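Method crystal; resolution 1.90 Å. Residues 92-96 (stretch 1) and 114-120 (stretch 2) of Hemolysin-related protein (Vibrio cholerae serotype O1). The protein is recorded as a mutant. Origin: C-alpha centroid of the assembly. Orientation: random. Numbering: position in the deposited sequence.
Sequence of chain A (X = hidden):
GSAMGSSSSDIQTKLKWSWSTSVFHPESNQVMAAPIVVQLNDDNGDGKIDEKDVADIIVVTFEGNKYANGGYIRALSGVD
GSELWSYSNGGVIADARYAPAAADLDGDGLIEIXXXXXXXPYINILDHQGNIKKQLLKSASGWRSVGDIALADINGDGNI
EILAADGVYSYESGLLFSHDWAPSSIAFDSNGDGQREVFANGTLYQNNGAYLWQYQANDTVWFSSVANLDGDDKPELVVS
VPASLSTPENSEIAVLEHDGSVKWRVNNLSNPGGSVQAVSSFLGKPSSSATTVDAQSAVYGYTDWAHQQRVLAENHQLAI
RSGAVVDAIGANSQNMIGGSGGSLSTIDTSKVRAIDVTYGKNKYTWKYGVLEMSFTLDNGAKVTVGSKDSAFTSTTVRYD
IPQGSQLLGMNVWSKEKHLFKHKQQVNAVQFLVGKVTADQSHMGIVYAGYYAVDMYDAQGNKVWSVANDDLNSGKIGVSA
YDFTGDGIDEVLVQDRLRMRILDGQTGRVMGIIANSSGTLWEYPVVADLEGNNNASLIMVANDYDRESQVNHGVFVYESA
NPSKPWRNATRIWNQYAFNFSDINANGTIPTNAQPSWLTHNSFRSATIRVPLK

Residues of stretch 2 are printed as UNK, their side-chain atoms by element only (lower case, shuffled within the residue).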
# COMPACT_ATOMS: atom_id res chain seq x y z
N VAL A 92 31.45 5.25 5.88
CA VAL A 92 30.52 6.36 5.93
C VAL A 92 29.66 6.21 7.17
O VAL A 92 29.04 5.16 7.39
CB VAL A 92 29.64 6.41 4.66
CG1 VAL A 92 28.59 7.53 4.78
CG2 VAL A 92 30.51 6.62 3.43
N ILE A 93 29.62 7.27 7.98
CA ILE A 93 28.83 7.28 9.22
C ILE A 93 27.41 7.73 8.91
O ILE A 93 27.20 8.75 8.24
CB ILE A 93 29.49 8.19 10.28
CG1 ILE A 93 30.89 7.68 10.64
CG2 ILE A 93 28.61 8.28 11.53
CD1 ILE A 93 30.89 6.32 11.31
N ALA A 94 26.44 6.97 9.39
CA ALA A 94 25.04 7.35 9.36
C ALA A 94 24.45 7.09 10.73
O ALA A 94 25.00 6.33 11.53
CB ALA A 94 24.26 6.56 8.30
N ASP A 95 23.32 7.73 11.02
CA ASP A 95 22.65 7.42 12.27
C ASP A 95 22.26 5.94 12.28
O ASP A 95 21.84 5.38 11.27
CB ASP A 95 21.41 8.29 12.47
CG ASP A 95 20.94 8.26 13.91
OD1 ASP A 95 21.53 8.99 14.74
OD2 ASP A 95 20.02 7.48 14.23
N ALA A 96 22.45 5.30 13.43
CA ALA A 96 22.23 3.87 13.55
C ALA A 96 20.80 3.51 13.92
O ALA A 96 20.46 2.32 13.95
CB ALA A 96 23.19 3.27 14.59
N UNK A 114 20.89 7.03 0.37
CA UNK A 114 20.69 8.33 1.00
C UNK A 114 20.66 8.15 2.51
O UNK A 114 19.94 7.28 3.02
c UNK A 114 19.38 9.00 0.52
c UNK A 114 19.27 8.93 -0.99
c UNK A 114 19.31 10.44 1.00
N UNK A 115 21.43 8.96 3.22
CA UNK A 115 21.48 8.87 4.68
C UNK A 115 22.04 10.16 5.25
O UNK A 115 22.56 11.02 4.52
c UNK A 115 22.33 7.68 5.13
o UNK A 115 23.71 7.98 5.03
N UNK A 116 21.97 10.28 6.57
CA UNK A 116 22.64 11.35 7.28
C UNK A 116 22.88 10.91 8.72
O UNK A 116 22.48 9.81 9.13
c UNK A 116 20.60 12.59 8.12
o UNK A 116 22.67 13.76 7.62
c UNK A 116 21.84 12.66 7.22
N UNK A 117 23.57 11.77 9.48
CA UNK A 117 23.77 11.58 10.90
C UNK A 117 23.70 12.93 11.58
O UNK A 117 23.67 13.98 10.93
c UNK A 117 25.12 10.91 11.20
o UNK A 117 26.14 11.89 11.23
N UNK A 118 23.71 12.91 12.92
CA UNK A 118 23.76 14.15 13.67
C UNK A 118 25.15 14.78 13.66
O UNK A 118 25.30 15.90 14.14
c UNK A 118 23.33 13.90 15.12
N UNK A 119 26.14 14.08 13.12
CA UNK A 119 27.53 14.52 13.15
C UNK A 119 27.95 15.22 11.86
O UNK A 119 29.07 15.73 11.80
c UNK A 119 28.46 13.32 13.38
c UNK A 119 27.99 13.13 15.85
c UNK A 119 29.04 11.22 14.63
c UNK A 119 28.06 12.38 14.53
N UNK A 120 27.09 15.25 10.84
CA UNK A 120 27.40 15.87 9.56
C UNK A 120 26.37 16.93 9.23
O UNK A 120 25.19 16.79 9.59
c UNK A 120 27.45 14.84 8.42
o UNK A 120 27.67 15.50 7.17
c UNK A 120 26.14 14.09 8.31
O HOH W 1 25.29 9.86 6.39
O HOH W 2 28.03 11.28 9.29
O HOH W 3 23.74 10.42 14.25

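Position 114 carries three side-chain carbons, one bonded to CA and bearing the other two, and all of them are out of reach of stretch 1. A fork at the first carbon with no heteroatom is valine, V114, which continues the strand without joining the contact.

Position 115 has one carbon followed by one oxygen. Its CA-to-CB bond points toward stretch 1, and its oxygen lies 3.6 Å from CB of A94. This is the pattern of serine, S115, with chi1 at 78° (p). Its OG is also 2.8 Å from the oxygen of water 1, which donates a hydrogen bond to O of I93 at 2.9 Å.

At position 116 the first carbon bears one oxygen and one carbon. The CA-to-CB bond points away from stretch 1, and the backbone makes the contact instead: O of 116 accepts a hydrogen bond from N of D95 at 2.9 Å, with an N-H...O angle of 171°, and also lies 3.6 Å from CA of A94 in a CA-H...O contact. The branched hydroxyl side chain is threonine, T116.

Position 117 again shows one carbon and one oxygen. Its CB, directed toward stretch 1, lies 3.7 Å from N of D95 and 3.9 Å from C of A94. The residue is serine, S117. Its OG accepts a hydrogen bond from the backbone N of position 119 at 2.9 Å, within the type I turn that spans 117 to 120, and is 2.8 Å from the oxygen of water 2, which donates to O of I93 at 2.9 Å.

Position 118 has a single side-chain carbon. Its N donates to the oxygen of water 3 at 2.8 Å, and that oxygen donates to OD1 of D95 at 2.7 Å. One carbon means alanine, A118.

Position 119 has four carbons forked at the second, and a terminal carbon lies 4.3 Å from CG2 of I93, a loose apolar contact. The fork identifies leucine, L119, and the touching atom is CD1.

Position 120 has a first carbon carrying one oxygen and one carbon. Although CA-to-CB points toward stretch 1, the side chain makes no contact with it. The residue is threonine, T120.

The contact therefore rests on one direct, nearly linear backbone hydrogen bond, close to the nearest CA pair, D95 and S117, at 4.5 Å between their CA atoms. Three waters extend the polar link: two converge on O of I93, and the third joins D95 to the turn. CB of S117 packs against the backbone of A94 and D95, OG of S115 meets CB of A94, and I93 and L119 add an apolar contact at the edge. The two stretches together bury 248 Å².

Stretch 2 (114-120) VSTSALT
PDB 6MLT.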